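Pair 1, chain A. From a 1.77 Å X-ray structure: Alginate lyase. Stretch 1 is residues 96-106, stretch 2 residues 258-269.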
# COMPACT_ATOMS: atom_id res chain seq x y z
N LYS A 96 -2.49 8.67 -3.89
CA LYS A 96 -1.23 9.39 -3.87
C LYS A 96 -0.84 9.64 -2.43
O LYS A 96 -1.71 9.87 -1.61
CB LYS A 96 -1.33 10.73 -4.59
CG LYS A 96 -1.65 10.64 -6.06
CD LYS A 96 -1.64 12.02 -6.71
CE LYS A 96 -2.05 11.93 -8.16
NZ LYS A 96 -1.97 13.26 -8.84
N TYR A 97 0.45 9.59 -2.13
CA TYR A 97 0.95 10.06 -0.84
C TYR A 97 2.44 10.31 -0.96
O TYR A 97 3.08 9.80 -1.87
CB TYR A 97 0.66 9.07 0.29
CG TYR A 97 1.20 7.66 0.12
CD1 TYR A 97 0.43 6.67 -0.47
CD2 TYR A 97 2.48 7.33 0.57
CE1 TYR A 97 0.91 5.36 -0.61
CE2 TYR A 97 2.97 6.02 0.43
CZ TYR A 97 2.18 5.04 -0.16
OH TYR A 97 2.66 3.75 -0.30
N ASP A 98 2.96 11.12 -0.04
CA ASP A 98 4.39 11.32 0.09
C ASP A 98 4.91 10.49 1.25
O ASP A 98 4.29 10.46 2.31
CB ASP A 98 4.72 12.79 0.33
CG ASP A 98 4.31 13.69 -0.82
OD1 ASP A 98 4.24 13.22 -1.98
OD2 ASP A 98 4.06 14.88 -0.55
N VAL A 99 6.05 9.83 1.06
CA VAL A 99 6.69 9.13 2.17
C VAL A 99 8.19 9.45 2.26
O VAL A 99 8.90 9.46 1.25
CB VAL A 99 6.48 7.60 2.07
CG1 VAL A 99 6.99 7.06 0.73
CG2 VAL A 99 7.13 6.87 3.22
N TYR A 100 8.65 9.74 3.48
CA TYR A 100 10.06 9.93 3.80
C TYR A 100 10.61 8.70 4.53
O TYR A 100 10.00 8.23 5.49
CB TYR A 100 10.24 11.18 4.68
CG TYR A 100 11.67 11.61 4.89
CD1 TYR A 100 12.48 11.00 5.84
CD2 TYR A 100 12.20 12.67 4.16
CE1 TYR A 100 13.80 11.41 6.04
CE2 TYR A 100 13.52 13.08 4.35
CZ TYR A 100 14.31 12.45 5.29
OH TYR A 100 15.61 12.88 5.47
N PHE A 101 11.75 8.18 4.09
CA PHE A 101 12.42 7.08 4.80
C PHE A 101 13.60 7.61 5.59
O PHE A 101 14.52 8.17 5.02
CB PHE A 101 12.91 6.00 3.83
CG PHE A 101 11.82 5.33 3.06
CD1 PHE A 101 11.40 5.85 1.83
CD2 PHE A 101 11.20 4.19 3.54
CE1 PHE A 101 10.39 5.24 1.11
CE2 PHE A 101 10.18 3.57 2.81
CZ PHE A 101 9.78 4.11 1.59
N GLU A 102 13.57 7.43 6.90
CA GLU A 102 14.66 7.91 7.75
C GLU A 102 15.44 6.76 8.37
O GLU A 102 14.88 5.97 9.14
CB GLU A 102 14.11 8.84 8.84
CG GLU A 102 15.19 9.37 9.76
CD GLU A 102 14.60 10.17 10.90
OE1 GLU A 102 13.80 11.09 10.61
OE2 GLU A 102 14.92 9.88 12.07
N ASN A 103 16.73 6.69 8.03
CA ASN A 103 17.66 5.68 8.55
C ASN A 103 17.36 4.25 8.07
O ASN A 103 17.48 3.29 8.83
CB ASN A 103 17.69 5.71 10.08
CG ASN A 103 18.99 5.20 10.65
OD1 ASN A 103 20.04 5.35 10.02
ND2 ASN A 103 18.94 4.59 11.81
N PHE A 104 16.99 4.13 6.80
CA PHE A 104 16.82 2.83 6.15
C PHE A 104 18.10 2.46 5.40
O PHE A 104 18.56 3.24 4.57
CB PHE A 104 15.64 2.86 5.17
CG PHE A 104 14.28 2.82 5.84
CD1 PHE A 104 13.85 3.86 6.63
CD2 PHE A 104 13.42 1.74 5.63
CE1 PHE A 104 12.60 3.82 7.23
CE2 PHE A 104 12.17 1.69 6.23
CZ PHE A 104 11.76 2.74 7.03
N GLY A 105 18.66 1.28 5.65
CA GLY A 105 18.12 0.32 6.60
C GLY A 105 16.94 -0.50 6.07
O GLY A 105 16.07 -0.86 6.84
N PHE A 106 16.92 -0.79 4.77
CA PHE A 106 15.74 -1.45 4.18
C PHE A 106 15.67 -2.95 4.50
O PHE A 106 14.64 -3.58 4.28
CB PHE A 106 15.72 -1.26 2.66
CG PHE A 106 15.46 0.17 2.23
CD1 PHE A 106 14.18 0.68 2.24
CD2 PHE A 106 16.51 0.99 1.83
CE1 PHE A 106 13.94 1.99 1.85
CE2 PHE A 106 16.28 2.30 1.44
CZ PHE A 106 14.99 2.80 1.45
N PRO A 258 17.14 -3.57 10.52
CA PRO A 258 18.55 -3.43 10.93
C PRO A 258 18.76 -2.23 11.85
O PRO A 258 19.66 -2.28 12.69
CB PRO A 258 19.29 -3.27 9.60
CG PRO A 258 18.27 -2.88 8.60
CD PRO A 258 16.98 -3.52 9.06
N ASN A 259 17.93 -1.20 11.71
CA ASN A 259 18.05 0.03 12.49
C ASN A 259 16.76 0.44 13.19
O ASN A 259 15.66 0.10 12.76
CB ASN A 259 18.48 1.19 11.60
CG ASN A 259 19.71 0.90 10.76
OD1 ASN A 259 20.62 0.19 11.18
ND2 ASN A 259 19.75 1.49 9.58
N ASP A 260 16.90 1.21 14.27
CA ASP A 260 15.81 2.08 14.70
C ASP A 260 15.57 3.05 13.55
O ASP A 260 16.47 3.79 13.15
CB ASP A 260 16.17 2.83 15.99
CG ASP A 260 16.30 1.90 17.19
OD1 ASP A 260 15.40 1.06 17.40
OD2 ASP A 260 17.32 1.98 17.91
N CYS A 261 14.36 3.05 12.99
CA CYS A 261 14.11 3.87 11.81
C CYS A 261 12.67 4.35 11.78
O CYS A 261 11.81 3.89 12.55
CB CYS A 261 14.46 3.11 10.54
SG CYS A 261 13.55 1.55 10.37
N TYR A 262 12.41 5.31 10.88
CA TYR A 262 11.14 6.02 10.87
C TYR A 262 10.66 6.32 9.47
O TYR A 262 11.45 6.70 8.58
CB TYR A 262 11.25 7.35 11.63
CG TYR A 262 11.85 7.28 13.01
CD1 TYR A 262 13.22 7.19 13.18
CD2 TYR A 262 11.04 7.35 14.14
CE1 TYR A 262 13.77 7.15 14.44
CE2 TYR A 262 11.59 7.31 15.41
CZ TYR A 262 12.96 7.20 15.55
OH TYR A 262 13.52 7.17 16.80
N SER A 263 9.36 6.21 9.27
CA SER A 263 8.77 6.70 8.05
C SER A 263 7.81 7.83 8.38
O SER A 263 7.26 7.89 9.48
CB SER A 263 8.06 5.58 7.28
OG SER A 263 7.05 4.95 8.06
N TYR A 264 7.63 8.72 7.42
CA TYR A 264 6.75 9.88 7.57
C TYR A 264 5.82 9.94 6.38
O TYR A 264 6.27 9.83 5.25
CB TYR A 264 7.55 11.18 7.64
CG TYR A 264 8.58 11.24 8.74
CD1 TYR A 264 9.73 10.46 8.70
CD2 TYR A 264 8.41 12.12 9.80
CE1 TYR A 264 10.68 10.53 9.72
CE2 TYR A 264 9.37 12.20 10.82
CZ TYR A 264 10.49 11.41 10.77
OH TYR A 264 11.43 11.48 11.76
N PHE A 265 4.53 10.16 6.61
CA PHE A 265 3.58 10.21 5.51
C PHE A 265 2.82 11.53 5.56
O PHE A 265 2.38 11.96 6.62
CB PHE A 265 2.58 9.05 5.57
CG PHE A 265 3.21 7.69 5.48
CD1 PHE A 265 3.72 7.07 6.60
CD2 PHE A 265 3.24 7.01 4.26
CE1 PHE A 265 4.28 5.81 6.53
CE2 PHE A 265 3.81 5.75 4.18
CZ PHE A 265 4.33 5.14 5.31
N LYS A 266 2.66 12.15 4.40
CA LYS A 266 1.84 13.35 4.29
C LYS A 266 1.16 13.40 2.91
O LYS A 266 1.43 12.56 2.06
CB LYS A 266 2.70 14.60 4.51
CG LYS A 266 3.72 14.84 3.41
CD LYS A 266 4.60 16.07 3.71
CE LYS A 266 5.65 16.30 2.63
NZ LYS A 266 5.03 16.61 1.28
N ASN A 267 0.27 14.37 2.71
CA ASN A 267 -0.27 14.64 1.37
C ASN A 267 -0.94 13.41 0.73
O ASN A 267 -0.66 13.08 -0.43
CB ASN A 267 0.86 15.17 0.48
CG ASN A 267 0.35 15.85 -0.77
OD1 ASN A 267 -0.82 16.21 -0.87
ND2 ASN A 267 1.24 16.03 -1.76
N PHE A 268 -1.79 12.73 1.49
CA PHE A 268 -2.64 11.66 0.97
C PHE A 268 -3.72 12.20 0.03
O PHE A 268 -4.32 13.24 0.31
CB PHE A 268 -3.33 10.91 2.11
CG PHE A 268 -2.41 10.10 2.97
CD1 PHE A 268 -2.18 8.76 2.69
CD2 PHE A 268 -1.78 10.67 4.06
CE1 PHE A 268 -1.33 8.02 3.48
CE2 PHE A 268 -0.94 9.92 4.87
CZ PHE A 268 -0.72 8.59 4.58
N GLN A 269 -3.99 11.49 -1.05
CA GLN A 269 -5.11 11.82 -1.95
C GLN A 269 -5.69 10.56 -2.57
O GLN A 269 -4.95 9.65 -2.94
CB GLN A 269 -4.67 12.73 -3.09
CG GLN A 269 -3.94 13.99 -2.73
CD GLN A 269 -3.47 14.71 -3.99
OE1 GLN A 269 -4.25 14.91 -4.93
NE2 GLN A 269 -2.20 15.08 -4.02
O HOH W 1 13.48 11.44 13.77
O HOH W 2 16.15 -0.41 9.51

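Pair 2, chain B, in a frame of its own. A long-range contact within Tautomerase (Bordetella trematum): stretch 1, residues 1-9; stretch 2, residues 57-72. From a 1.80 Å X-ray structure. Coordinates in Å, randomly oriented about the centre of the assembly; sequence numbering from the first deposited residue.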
# COMPACT_ATOMS: atom_id res chain seq x y z
N PRO B 1 -8.80 4.61 11.16
CA PRO B 1 -8.03 4.62 9.91
C PRO B 1 -6.66 3.97 10.07
O PRO B 1 -6.06 4.06 11.14
CB PRO B 1 -7.88 6.11 9.61
CG PRO B 1 -9.12 6.72 10.22
CD PRO B 1 -9.29 5.96 11.51
N LEU B 2 -6.18 3.33 9.01
CA LEU B 2 -4.91 2.62 9.02
C LEU B 2 -3.94 3.38 8.12
O LEU B 2 -4.15 3.46 6.91
CB LEU B 2 -5.08 1.17 8.56
CG LEU B 2 -6.19 0.45 9.34
CD1 LEU B 2 -6.32 -0.98 8.90
CD2 LEU B 2 -5.93 0.51 10.84
N LEU B 3 -2.89 3.93 8.72
CA LEU B 3 -1.94 4.78 8.01
C LEU B 3 -0.64 4.03 7.79
O LEU B 3 -0.11 3.39 8.71
CB LEU B 3 -1.65 6.06 8.79
CG LEU B 3 -2.66 7.21 8.72
CD1 LEU B 3 -4.02 6.81 9.31
CD2 LEU B 3 -2.10 8.42 9.44
N ASN B 4 -0.10 4.11 6.58
CA ASN B 4 1.28 3.72 6.36
C ASN B 4 2.01 4.90 5.75
O ASN B 4 1.53 5.50 4.78
CB ASN B 4 1.40 2.44 5.51
CG ASN B 4 0.61 2.49 4.24
OD1 ASN B 4 1.15 2.76 3.17
ND2 ASN B 4 -0.67 2.18 4.34
N VAL B 5 3.13 5.25 6.37
CA VAL B 5 3.81 6.53 6.16
C VAL B 5 5.20 6.26 5.62
O VAL B 5 5.89 5.35 6.08
CB VAL B 5 3.89 7.32 7.48
CG1 VAL B 5 4.45 8.72 7.23
CG2 VAL B 5 2.52 7.37 8.11
N HIS B 6 5.61 7.08 4.66
CA HIS B 6 6.81 6.83 3.88
C HIS B 6 7.61 8.12 3.84
O HIS B 6 7.10 9.13 3.34
CB HIS B 6 6.42 6.37 2.47
CG HIS B 6 5.47 5.21 2.48
ND1 HIS B 6 5.90 3.90 2.35
CD2 HIS B 6 4.13 5.15 2.65
CE1 HIS B 6 4.86 3.09 2.41
NE2 HIS B 6 3.77 3.82 2.60
N ILE B 7 8.81 8.11 4.42
CA ILE B 7 9.60 9.33 4.59
C ILE B 7 11.03 9.05 4.16
O ILE B 7 11.45 7.90 4.01
CB ILE B 7 9.57 9.87 6.04
CG1 ILE B 7 10.20 8.88 7.00
CG2 ILE B 7 8.14 10.19 6.46
CD1 ILE B 7 10.37 9.44 8.41
N MET B 8 11.77 10.13 3.95
CA MET B 8 13.17 10.01 3.60
C MET B 8 13.98 9.62 4.83
O MET B 8 13.65 10.01 5.96
CB MET B 8 13.71 11.32 3.02
CG MET B 8 12.92 11.86 1.83
SD MET B 8 12.72 10.59 0.57
CE MET B 8 14.41 10.31 0.07
N GLN B 9 15.03 8.83 4.61
CA GLN B 9 16.03 8.61 5.64
C GLN B 9 16.60 9.95 6.11
O GLN B 9 16.68 10.91 5.35
CB GLN B 9 17.18 7.75 5.11
CG GLN B 9 16.88 6.27 4.98
CD GLN B 9 18.08 5.49 4.46
OE1 GLN B 9 19.16 6.06 4.26
NE2 GLN B 9 17.91 4.20 4.24
N GLY B 57 16.18 11.09 -6.05
CA GLY B 57 16.73 11.66 -4.83
C GLY B 57 16.02 12.88 -4.29
O GLY B 57 16.41 13.38 -3.23
N ALA B 58 15.00 13.38 -4.99
CA ALA B 58 14.25 14.51 -4.47
C ALA B 58 13.46 14.09 -3.24
O ALA B 58 13.03 12.95 -3.11
CB ALA B 58 13.32 15.08 -5.54
N ALA B 59 13.29 15.03 -2.31
CA ALA B 59 12.63 14.70 -1.06
C ALA B 59 11.14 14.50 -1.27
O ALA B 59 10.51 15.15 -2.11
CB ALA B 59 12.89 15.79 -0.02
N MET B 60 10.57 13.56 -0.51
CA MET B 60 9.13 13.34 -0.50
C MET B 60 8.73 12.79 0.86
O MET B 60 9.54 12.24 1.61
CB MET B 60 8.68 12.38 -1.61
CG MET B 60 9.15 10.94 -1.47
SD MET B 60 8.02 9.96 -0.43
CE MET B 60 9.22 8.94 0.45
N ALA B 61 7.45 12.96 1.18
CA ALA B 61 6.79 12.20 2.22
C ALA B 61 5.43 11.79 1.68
O ALA B 61 4.84 12.50 0.86
CB ALA B 61 6.64 12.99 3.53
N LEU B 62 4.97 10.63 2.13
CA LEU B 62 3.71 10.08 1.64
C LEU B 62 2.96 9.45 2.80
O LEU B 62 3.53 8.64 3.53
CB LEU B 62 3.97 9.03 0.55
CG LEU B 62 2.72 8.30 0.06
CD1 LEU B 62 1.78 9.26 -0.70
CD2 LEU B 62 3.12 7.10 -0.80
N VAL B 63 1.69 9.84 2.97
CA VAL B 63 0.81 9.22 3.96
C VAL B 63 -0.32 8.53 3.20
O VAL B 63 -1.13 9.20 2.55
CB VAL B 63 0.25 10.25 4.97
CG1 VAL B 63 -0.61 9.56 6.02
CG2 VAL B 63 1.39 11.04 5.64
N ASN B 64 -0.37 7.21 3.28
CA ASN B 64 -1.47 6.43 2.74
C ASN B 64 -2.44 6.08 3.86
O ASN B 64 -2.03 5.55 4.90
CB ASN B 64 -0.96 5.14 2.09
CG ASN B 64 -0.11 5.41 0.87
OD1 ASN B 64 -0.33 6.38 0.14
ND2 ASN B 64 0.87 4.54 0.63
N VAL B 65 -3.73 6.35 3.64
CA VAL B 65 -4.77 6.15 4.64
C VAL B 65 -5.82 5.20 4.07
O VAL B 65 -6.48 5.53 3.08
CB VAL B 65 -5.45 7.47 5.05
CG1 VAL B 65 -6.46 7.21 6.17
CG2 VAL B 65 -4.42 8.52 5.43
N ASP B 66 -5.95 4.03 4.68
CA ASP B 66 -7.08 3.15 4.42
C ASP B 66 -8.10 3.39 5.51
O ASP B 66 -7.80 3.20 6.70
CB ASP B 66 -6.65 1.68 4.39
CG ASP B 66 -5.73 1.37 3.22
OD1 ASP B 66 -5.99 1.84 2.10
OD2 ASP B 66 -4.73 0.66 3.43
N LEU B 67 -9.28 3.88 5.13
CA LEU B 67 -10.28 4.23 6.12
C LEU B 67 -11.67 3.80 5.66
O LEU B 67 -11.94 3.66 4.47
CB LEU B 67 -10.28 5.74 6.43
CG LEU B 67 -11.01 6.68 5.47
CD1 LEU B 67 -11.12 8.07 6.09
CD2 LEU B 67 -10.29 6.73 4.13
N ILE B 68 -12.54 3.57 6.64
CA ILE B 68 -13.90 3.15 6.35
C ILE B 68 -14.61 4.22 5.53
O ILE B 68 -14.56 5.42 5.85
CB ILE B 68 -14.64 2.85 7.66
CG1 ILE B 68 -14.00 1.63 8.33
CG2 ILE B 68 -16.11 2.58 7.37
CD1 ILE B 68 -14.39 1.49 9.81
N ALA B 69 -15.28 3.79 4.47
CA ALA B 69 -16.02 4.69 3.60
C ALA B 69 -17.14 5.38 4.37
O ALA B 69 -17.57 4.93 5.43
CB ALA B 69 -16.60 3.92 2.41
N GLY B 70 -17.61 6.49 3.81
CA GLY B 70 -18.73 7.22 4.37
C GLY B 70 -18.41 8.60 4.89
O GLY B 70 -19.34 9.34 5.24
N ARG B 71 -17.14 8.98 4.99
CA ARG B 71 -16.83 10.33 5.45
C ARG B 71 -17.22 11.33 4.37
O ARG B 71 -17.06 11.06 3.17
CB ARG B 71 -15.35 10.45 5.80
CG ARG B 71 -15.03 10.19 7.28
CD ARG B 71 -14.85 8.70 7.56
NE ARG B 71 -14.41 8.44 8.93
CZ ARG B 71 -13.80 7.32 9.32
NH1 ARG B 71 -13.56 6.36 8.45
NH2 ARG B 71 -13.42 7.16 10.59
N THR B 72 -17.75 12.47 4.78
CA THR B 72 -18.09 13.51 3.82
C THR B 72 -16.84 14.00 3.09
O THR B 72 -15.72 13.85 3.57
CB THR B 72 -18.75 14.69 4.53
OG1 THR B 72 -17.83 15.24 5.48
CG2 THR B 72 -20.01 14.25 5.23
O HOH W 3 10.41 12.72 4.24

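Two neighbouring antiparallel strands fix their backbones by a repeating hydrogen-bond pattern, and that pattern says little about which side chains must lie across it. Pair 1, from an alginate lyase, and pair 2, from a tautomerase, illustrate the principle. Their strands run at 165° and 173°, and 14 central residues superpose with an RMSD of 0.6 Å. Three hydrogen-bonded pairs coincide: Asp A98 with Lys A266 matches Leu B2 with Asp B66, Tyr A100 with Tyr A264 matches Asn B4 with Asn B64, and Glu A102 with Tyr A262 matches His B6 with Leu B62. In each the amide and carbonyl groups of the two residues bond reciprocally, as in Asp A98 N to Lys A266 O (3.0 Å) and Leu B2 N to Asp B66 O (2.8 Å).

The side chains of these pairs share one face, and there the solutions diverge. At the first, pair 1 places opposite charges together: Lys A266 NZ reaches Asp A98 OD2 at 2.7 Å in a salt bridge. Pair 2 sets Leu B2 beside Asp B66 without a polar link between their side chains, their CB atoms 4.5 Å apart. At the second, two tyrosines meet through Tyr A100 CB and Tyr A264 CB (4.0 Å), their ring planes at 88°, whereas the smaller asparagines join directly, Asn B64 ND2 donating to Asn B4 OD1 at 3.1 Å. Across the third, Glu A102 OE2 comes 3.4 Å from Tyr A262 CD1, while His B6 CD2 lies 4.1 Å from Leu B62 CD2. This position is tied to the second in both. Tyr A264 OH donates to Glu A102 OE1 (2.7 Å), a diagonal bond across the strands. In pair 2 the tie runs along one strand instead, from His B6 NE2 to Asn B4 OD1 (2.9 Å), so that one oxygen accepts from both His B6 and Asn B64.

The alternate residues occupy the other face. Val A99 lays its CG2 over the Phe A265 ring, 4.0 Å from CG2 to the ring centroid; at the matched site Leu B3 CG lies 4.0 Å from Val B65 CG2. Next, Phe A101 barely touches the opposite strand, whereas Val B5 CG1 and Val B63 CG2 approach to 4.2 Å. Where Asn A103 and Cys A261 overlie Ile B7 and Ala B61, Asn A103 ND2 donates to Asp A260 O (2.9 Å) and Cys A261 SG lies over the Phe A104 ring, 4.2 Å from its centroid; Ile B7 CG2 and Ala B61 CB merely approach to 4.3 Å. One backbone frame thus accommodates charge, aromatic bulk, amide pairing or simple aliphatic contact.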